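Local coordinates for Alr4995 protein (Nostoc sp., PDB 6LRG), which probably hydrolyses arginine to ornithine in its guanidine-modifying domain, and probably turns ornithine into proline in its C-terminal half, at residues K31-R36 with L252-K257; V20-M25 with R165-D170; E471-Q476 with V674-D679. All coordinates share one frame; numbering follows the deposited sequence.

Contacts 1 and 2 lie in the same guanidine-modifying region, and their segments alternate along the chain; L256 O of contact 1 lies 3.8 Å from W24 CB of contact 2. Contact 1 is a surface contact held by charge and by a helix start. Contact 2 is partly buried, made of loops and aromatic rings, and lines the ornithine site. Contact 3 is also partly buried but stands apart, about 31 Å from contact 1 and about 19 Å from contact 2 between nearest atoms. It packs a helix on a Rossmann strand mainly through valines, without a hydrogen bond between its segments. Between subunits, R165 of contact 2 pairs with E475 of contact 3.

Contact 1 of 3, residues K31-R36 with L252-K257; sequences KSSRDR and LTEFLK
E254 reaches from the short helix 253-256 to S33 and R36 at the start of helix 34-49. Its CB points toward segment 31-36, and E254 CG stands anti to the backbone N (chi1 -152°), passing S33 O at 3.6 Å. The bend at the next bond, chi2 69°, swings the carboxylate across, so that E254 CD comes to 3.6 Å from S33 N. E254 OE2 then accepts from S33 N at 2.6 Å, a nearly straight bond (163° at the hydrogen) that meets the oxygen on its anti side and somewhat out of the carboxylate plane. E254 OE1 takes R36 NH2 on its syn side at 3.1 Å, with a weaker bond from R36 NE; the guanidinium presents its edge, its plane steeply turned from that of the carboxylate. K257 NZ adds a weak salt bridge to E254 OE2 at 3.4 Å and gives its stronger bond to K31 O, 2.7 Å away, from above the carbonyl plane. Replacing E254 by an alanine would probably leave S33 N without its acceptor and R36 and K257 without the negative charge that gathers them. S33 is the N-cap: its OG accepts from R36 N at 3.1 Å, which fixes the first turn while its backbone N is held by E254. Behind this network, Q40 of helix 34-49 bonds to E254 N and T253 OG1, while F255 packs on A37 and W41, fastening the short helix 253-256, which follows strand 246-249, against the side of helix 34-49.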
# COMPACT_ATOMS: atom_id res chain seq x y z
N LYS B 31 17.33 -36.56 24.91
CA LYS B 31 17.72 -36.90 23.55
C LYS B 31 19.25 -37.07 23.57
O LYS B 31 19.91 -37.17 22.53
CB LYS B 31 17.21 -35.81 22.57
CG LYS B 31 17.99 -35.60 21.25
CD LYS B 31 17.51 -34.39 20.46
CE LYS B 31 18.62 -33.88 19.52
NZ LYS B 31 19.14 -34.92 18.58
N SER B 32 19.80 -37.15 24.78
CA SER B 32 21.25 -37.26 24.94
C SER B 32 21.77 -38.70 24.92
O SER B 32 21.32 -39.55 25.68
CB SER B 32 21.68 -36.59 26.25
OG SER B 32 23.08 -36.73 26.45
N SER B 33 22.74 -38.95 24.04
CA SER B 33 23.47 -40.22 24.02
C SER B 33 24.64 -40.14 24.98
O SER B 33 25.67 -39.53 24.67
CB SER B 33 23.97 -40.55 22.60
OG SER B 33 25.14 -41.35 22.63
N ARG B 34 24.50 -40.73 26.16
CA ARG B 34 25.53 -40.60 27.17
C ARG B 34 26.87 -41.14 26.67
O ARG B 34 27.93 -40.59 27.00
CB ARG B 34 25.12 -41.29 28.47
CG ARG B 34 26.09 -41.03 29.62
CD ARG B 34 25.63 -41.66 30.93
NE ARG B 34 24.63 -40.84 31.61
CZ ARG B 34 24.05 -41.18 32.76
NH1 ARG B 34 23.15 -40.38 33.32
NH2 ARG B 34 24.37 -42.33 33.35
N ASP B 35 26.83 -42.18 25.85
CA ASP B 35 28.07 -42.81 25.39
C ASP B 35 28.82 -42.03 24.31
O ASP B 35 30.05 -42.01 24.32
CB ASP B 35 27.78 -44.23 24.90
CG ASP B 35 27.23 -45.13 26.00
OD1 ASP B 35 27.52 -44.87 27.19
OD2 ASP B 35 26.53 -46.11 25.67
N ARG B 36 28.13 -41.38 23.38
CA ARG B 36 28.87 -40.55 22.43
C ARG B 36 29.32 -39.27 23.14
O ARG B 36 30.32 -38.64 22.76
CB ARG B 36 28.05 -40.24 21.18
CG ARG B 36 28.91 -39.71 20.03
CD ARG B 36 28.15 -39.60 18.71
NE ARG B 36 26.82 -39.01 18.89
CZ ARG B 36 25.68 -39.61 18.56
NH1 ARG B 36 25.70 -40.82 18.02
NH2 ARG B 36 24.52 -39.00 18.76
N LEU B 252 32.10 -32.38 19.19
CA LEU B 252 31.50 -32.06 20.48
C LEU B 252 30.00 -31.89 20.36
O LEU B 252 29.36 -31.23 21.19
CB LEU B 252 32.11 -30.79 21.03
CG LEU B 252 33.46 -31.03 21.69
CD1 LEU B 252 34.11 -29.71 22.00
CD2 LEU B 252 33.25 -31.86 22.95
N THR B 253 29.44 -32.52 19.33
CA THR B 253 28.04 -32.36 18.95
C THR B 253 27.06 -32.73 20.06
O THR B 253 25.98 -32.17 20.15
CB THR B 253 27.72 -33.18 17.68
OG1 THR B 253 27.50 -34.56 18.03
CG2 THR B 253 28.86 -33.09 16.67
N GLU B 254 27.45 -33.66 20.92
CA GLU B 254 26.54 -34.09 21.98
C GLU B 254 26.42 -33.02 23.08
O GLU B 254 25.51 -33.07 23.92
CB GLU B 254 27.00 -35.42 22.57
CG GLU B 254 25.87 -36.26 23.13
CD GLU B 254 24.93 -36.81 22.07
OE1 GLU B 254 25.31 -36.83 20.87
OE2 GLU B 254 23.81 -37.24 22.42
N PHE B 255 27.31 -32.04 23.07
CA PHE B 255 27.25 -30.97 24.06
C PHE B 255 26.71 -29.67 23.47
O PHE B 255 26.15 -28.84 24.20
CB PHE B 255 28.63 -30.77 24.69
CG PHE B 255 29.11 -31.97 25.47
CD1 PHE B 255 28.69 -32.17 26.78
CD2 PHE B 255 29.94 -32.92 24.89
CE1 PHE B 255 29.12 -33.28 27.50
CE2 PHE B 255 30.37 -34.03 25.60
CZ PHE B 255 29.95 -34.21 26.91
N LEU B 256 26.84 -29.50 22.16
CA LEU B 256 26.15 -28.41 21.48
C LEU B 256 24.65 -28.49 21.74
O LEU B 256 23.94 -27.51 21.55
CB LEU B 256 26.39 -28.44 19.97
CG LEU B 256 27.78 -28.24 19.37
CD1 LEU B 256 27.68 -27.46 18.06
CD2 LEU B 256 28.71 -27.56 20.34
N LYS B 257 24.17 -29.65 22.18
CA LYS B 257 22.75 -29.88 22.42
C LYS B 257 22.30 -29.47 23.83
O LYS B 257 21.11 -29.45 24.14
CB LYS B 257 22.42 -31.35 22.16
CG LYS B 257 22.82 -31.81 20.75
CD LYS B 257 22.51 -33.28 20.47
CE LYS B 257 21.59 -33.88 21.52
NZ LYS B 257 21.32 -35.32 21.26

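Contact 2 of 3, residues V20-M25 with R165-D170; sequences VINPWM and RFYHLD. With ORN (L-ornithine), chain E.
The Y167 ring carries N22 on one face: N22 CB lies 3.8 Å from the ring centroid and 14° off its normal, a CH-pi contact, and the N22 amide is stacked with its plane 12° from that of the ring. The two loops belong to the alpha/beta propeller of the guanidine-modifying enzyme superfamily, and together they wall its ornithine pocket. At the edge of the same ring comes W24 CD1, 4.1 Å from Y167 CE1. R165 O and N22 OD1 lie at the edge of the W24 indole, in its plane; of the two, only R165 O is bonded to it. Y167 CE2 lies over the rim of one H168 face, and at the edge of that ring, in its plane, ornithine NE donates to H168 ND1 at 3.0 Å. N22 has CG between its backbone N and carbonyl carbon (chi1 76°), a placing that lets one amide serve two ends: OD1 accepts a weak bond from W24 N, and ND2 gives to OXT of ornithine at 3.1 Å as well as to A258 O. Y167 OH, bonded to G259 O, sits 3.3 Å from ornithine CB and so borders the ligand's aliphatic chain. R90 and R139 also bond to the ligand. P23 CG rests on R165 CA at 4.0 Å, while W479 of a second subunit packs against W24, P23 and R165. D163 pairs with the R165 guanidinium, which also forms a salt bridge to E475 of that subunit. Between the loops, W24 NE1 meets R165 O at 2.7 Å, on a lone pair in the carbonyl plane.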
# COMPACT_ATOMS: atom_id res chain seq x y z
N VAL B 20 15.24 -27.07 29.99
CA VAL B 20 15.54 -26.07 28.94
C VAL B 20 15.75 -24.68 29.56
O VAL B 20 14.83 -24.11 30.18
CB VAL B 20 14.42 -26.01 27.87
CG1 VAL B 20 14.85 -25.15 26.69
CG2 VAL B 20 14.03 -27.41 27.40
N ILE B 21 16.95 -24.13 29.41
CA ILE B 21 17.24 -22.81 29.98
C ILE B 21 18.02 -21.95 29.00
O ILE B 21 18.32 -20.80 29.28
CB ILE B 21 18.03 -22.92 31.32
CG1 ILE B 21 19.31 -23.72 31.15
CG2 ILE B 21 17.17 -23.52 32.43
CD1 ILE B 21 20.11 -23.79 32.44
N ASN B 22 18.35 -22.52 27.84
CA ASN B 22 18.83 -21.73 26.72
C ASN B 22 18.27 -22.32 25.43
O ASN B 22 17.89 -23.49 25.40
CB ASN B 22 20.36 -21.66 26.72
CG ASN B 22 20.98 -22.93 26.22
OD1 ASN B 22 21.09 -23.14 25.01
ND2 ASN B 22 21.41 -23.78 27.14
N PRO B 23 18.21 -21.52 24.35
CA PRO B 23 17.48 -21.97 23.15
C PRO B 23 17.99 -23.28 22.52
O PRO B 23 17.19 -24.01 21.93
CB PRO B 23 17.64 -20.80 22.17
CG PRO B 23 18.82 -20.01 22.68
CD PRO B 23 18.76 -20.16 24.17
N TRP B 24 19.28 -23.57 22.65
CA TRP B 24 19.82 -24.78 22.05
C TRP B 24 19.24 -26.04 22.68
O TRP B 24 19.14 -27.08 22.03
CB TRP B 24 21.33 -24.80 22.16
CG TRP B 24 21.98 -23.62 21.56
CD1 TRP B 24 22.15 -22.40 22.13
CD2 TRP B 24 22.55 -23.53 20.25
NE1 TRP B 24 22.80 -21.55 21.27
CE2 TRP B 24 23.06 -22.23 20.10
CE3 TRP B 24 22.68 -24.43 19.18
CZ2 TRP B 24 23.69 -21.80 18.93
CZ3 TRP B 24 23.30 -24.00 18.03
CH2 TRP B 24 23.80 -22.70 17.91
N MET B 25 18.84 -25.94 23.94
CA MET B 25 18.31 -27.09 24.67
C MET B 25 16.89 -27.42 24.25
O MET B 25 16.34 -28.44 24.68
CB MET B 25 18.34 -26.84 26.17
CG MET B 25 19.71 -26.49 26.72
SD MET B 25 19.64 -26.09 28.48
CE MET B 25 19.76 -27.71 29.22
N ARG B 165 20.97 -16.71 21.12
CA ARG B 165 21.66 -17.93 20.76
C ARG B 165 23.02 -17.94 21.43
O ARG B 165 23.51 -18.98 21.87
CB ARG B 165 21.80 -18.06 19.24
CG ARG B 165 20.50 -18.39 18.51
CD ARG B 165 20.72 -18.44 17.00
NE ARG B 165 21.37 -17.21 16.53
CZ ARG B 165 21.81 -17.01 15.29
NH1 ARG B 165 21.67 -17.95 14.37
NH2 ARG B 165 22.38 -15.86 14.98
N PHE B 166 23.61 -16.75 21.51
CA PHE B 166 24.91 -16.56 22.13
C PHE B 166 24.73 -15.85 23.46
O PHE B 166 25.15 -14.70 23.63
CB PHE B 166 25.83 -15.77 21.20
CG PHE B 166 25.88 -16.34 19.81
CD1 PHE B 166 26.69 -17.43 19.53
CD2 PHE B 166 25.10 -15.81 18.80
CE1 PHE B 166 26.73 -17.98 18.25
CE2 PHE B 166 25.14 -16.34 17.52
CZ PHE B 166 25.95 -17.43 17.24
N TYR B 167 24.09 -16.58 24.37
CA TYR B 167 23.69 -16.11 25.69
C TYR B 167 24.87 -16.01 26.68
O TYR B 167 24.77 -15.35 27.72
CB TYR B 167 22.62 -17.05 26.26
CG TYR B 167 23.11 -18.46 26.42
CD1 TYR B 167 23.20 -19.32 25.33
CD2 TYR B 167 23.53 -18.93 27.66
CE1 TYR B 167 23.69 -20.60 25.47
CE2 TYR B 167 24.01 -20.21 27.81
CZ TYR B 167 24.09 -21.05 26.72
OH TYR B 167 24.58 -22.33 26.88
N HIS B 168 25.98 -16.68 26.36
CA HIS B 168 27.22 -16.54 27.13
C HIS B 168 28.27 -15.88 26.26
O HIS B 168 28.36 -16.14 25.07
CB HIS B 168 27.74 -17.89 27.64
CG HIS B 168 27.12 -18.34 28.93
ND1 HIS B 168 27.04 -19.66 29.30
CD2 HIS B 168 26.55 -17.63 29.93
CE1 HIS B 168 26.44 -19.75 30.47
NE2 HIS B 168 26.13 -18.54 30.88
N LEU B 169 29.09 -15.04 26.87
CA LEU B 169 30.16 -14.36 26.17
C LEU B 169 31.14 -15.30 25.46
O LEU B 169 31.63 -14.99 24.38
CB LEU B 169 30.94 -13.49 27.15
CG LEU B 169 31.93 -12.54 26.50
CD1 LEU B 169 31.16 -11.64 25.56
CD2 LEU B 169 32.69 -11.74 27.56
N ASP B 170 31.42 -16.46 26.06
CA ASP B 170 32.46 -17.33 25.52
C ASP B 170 31.96 -18.13 24.31
O ASP B 170 32.71 -18.88 23.70
CB ASP B 170 32.99 -18.28 26.61
CG ASP B 170 32.04 -19.43 26.93
OD1 ASP B 170 30.82 -19.33 26.67
OD2 ASP B 170 32.53 -20.44 27.48
N ORN E . 23.07 -25.78 29.96
CA ORN E . 24.07 -24.81 30.31
CB ORN E . 25.05 -24.61 29.17
CG ORN E . 26.12 -23.63 29.58
CD ORN E . 27.23 -23.61 28.55
NE ORN E . 27.97 -22.39 28.65
C ORN E . 23.37 -23.52 30.66
O ORN E . 23.83 -22.75 31.55
OXT ORN E . 22.30 -23.23 30.07

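Contact 3 of 3, residues E471-Q476 with V674-D679; sequences ELVVEQ and VGVVTD
Apolar contact between V473 and two strand valines makes up nearly all of this interface. V473 CG2 lies 3.6 Å from V674 CG2 and 3.5 Å from V676 CG1, so one methyl touches both residues. V473 CB, 3.8 Å from V676 CG1, and V473 CG1, 4.0 Å from it, widen the second contact. In V473, chi1 161° sets CG2 anti to the carbonyl carbon and beside the backbone N, where it meets both valines. V674 and V676 stand two residues apart on the strand and turn their side chains to the helix, while G675 between them adds only its carbonyl oxygen, at a loose 4.4 Å from V473 CG2. One turn along, Q476 brings OE1 no nearer than 4.5 Å to V674 CB. Next to V473, V474 touches F683 and L686 of helix 680-692. The axes of segments 471-476 and 674-677 approach to 9.2 Å and run more nearly antiparallel than parallel, at 143°. This is the helix-on-sheet layer of the Rossmann fold: helix 467-486 leads into strand 491-495, central in the parallel sheet, and packs on strand 673-677, outermost in that sheet within the chain, whose strands follow the order 3-2-1-4-5-6. Polar interactions lie around the valines. V674 and V676 bond by their backbones to C654 of the adjacent strand 651-656. At the start of helix 680-692, D679 is the N-cap, its OD2 accepting from L682 N. On helix 467-486, E475 OE2 pairs with R165 NH1 of a second subunit.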
# COMPACT_ATOMS: atom_id res chain seq x y z
N GLU B 471 14.97 -10.19 -9.45
CA GLU B 471 16.23 -10.86 -9.76
C GLU B 471 16.53 -10.74 -11.26
O GLU B 471 17.70 -10.67 -11.66
CB GLU B 471 16.19 -12.32 -9.31
CG GLU B 471 16.91 -13.30 -10.23
CD GLU B 471 16.87 -14.73 -9.70
OE1 GLU B 471 16.34 -14.92 -8.58
OE2 GLU B 471 17.37 -15.65 -10.39
N LEU B 472 15.47 -10.71 -12.06
CA LEU B 472 15.58 -10.40 -13.48
C LEU B 472 16.26 -9.06 -13.73
O LEU B 472 17.31 -9.01 -14.37
CB LEU B 472 14.19 -10.35 -14.14
CG LEU B 472 13.49 -11.56 -14.76
CD1 LEU B 472 12.01 -11.30 -14.68
CD2 LEU B 472 13.92 -11.72 -16.21
N VAL B 473 15.64 -7.97 -13.25
CA VAL B 473 16.20 -6.63 -13.40
C VAL B 473 17.65 -6.57 -12.95
O VAL B 473 18.51 -6.07 -13.67
CB VAL B 473 15.40 -5.57 -12.62
CG1 VAL B 473 16.24 -4.30 -12.40
CG2 VAL B 473 14.14 -5.21 -13.35
N VAL B 474 17.91 -7.09 -11.75
CA VAL B 474 19.26 -7.07 -11.21
C VAL B 474 20.25 -7.70 -12.17
O VAL B 474 21.35 -7.19 -12.37
CB VAL B 474 19.34 -7.81 -9.87
CG1 VAL B 474 20.80 -8.10 -9.50
CG2 VAL B 474 18.67 -6.99 -8.80
N GLU B 475 19.85 -8.81 -12.78
CA GLU B 475 20.70 -9.45 -13.77
C GLU B 475 20.98 -8.49 -14.92
O GLU B 475 22.12 -8.34 -15.36
CB GLU B 475 20.04 -10.73 -14.30
CG GLU B 475 20.92 -11.44 -15.32
CD GLU B 475 20.33 -12.75 -15.80
OE1 GLU B 475 19.18 -12.74 -16.31
OE2 GLU B 475 21.03 -13.79 -15.69
N GLN B 476 19.94 -7.83 -15.39
CA GLN B 476 20.04 -6.90 -16.49
C GLN B 476 20.91 -5.70 -16.13
O GLN B 476 21.83 -5.35 -16.87
CB GLN B 476 18.65 -6.44 -16.91
CG GLN B 476 18.65 -5.45 -18.07
CD GLN B 476 17.25 -5.01 -18.45
OE1 GLN B 476 16.99 -3.82 -18.62
NE2 GLN B 476 16.34 -5.97 -18.59
N VAL B 674 14.16 1.30 -16.52
CA VAL B 674 13.65 0.11 -15.86
C VAL B 674 13.41 0.41 -14.37
O VAL B 674 14.15 1.17 -13.74
CB VAL B 674 14.59 -1.09 -16.02
CG1 VAL B 674 15.93 -0.84 -15.33
CG2 VAL B 674 13.93 -2.35 -15.51
N GLY B 675 12.34 -0.16 -13.82
CA GLY B 675 11.95 0.13 -12.45
C GLY B 675 11.58 -1.14 -11.71
O GLY B 675 11.14 -2.11 -12.31
N VAL B 676 11.80 -1.13 -10.40
CA VAL B 676 11.36 -2.22 -9.53
C VAL B 676 10.85 -1.69 -8.21
O VAL B 676 11.38 -0.71 -7.67
CB VAL B 676 12.47 -3.22 -9.20
CG1 VAL B 676 12.76 -4.06 -10.40
CG2 VAL B 676 13.71 -2.51 -8.69
N VAL B 677 9.84 -2.35 -7.68
CA VAL B 677 9.26 -1.94 -6.42
C VAL B 677 9.67 -2.90 -5.33
O VAL B 677 8.92 -3.82 -5.01
CB VAL B 677 7.73 -1.87 -6.50
CG1 VAL B 677 7.17 -1.23 -5.26
CG2 VAL B 677 7.30 -1.09 -7.73
N THR B 678 10.87 -2.72 -4.79
CA THR B 678 11.25 -3.46 -3.59
C THR B 678 12.08 -2.65 -2.62
O THR B 678 12.11 -1.41 -2.63
CB THR B 678 12.07 -4.73 -3.88
OG1 THR B 678 13.09 -4.44 -4.85
CG2 THR B 678 11.18 -5.87 -4.34
N ASP B 679 12.75 -3.42 -1.78
CA ASP B 679 13.68 -2.91 -0.81
C ASP B 679 14.98 -2.63 -1.52
O ASP B 679 15.54 -3.52 -2.17
CB ASP B 679 13.86 -3.92 0.32
CG ASP B 679 14.75 -3.41 1.42
OD1 ASP B 679 14.20 -2.86 2.40
OD2 ASP B 679 15.98 -3.54 1.29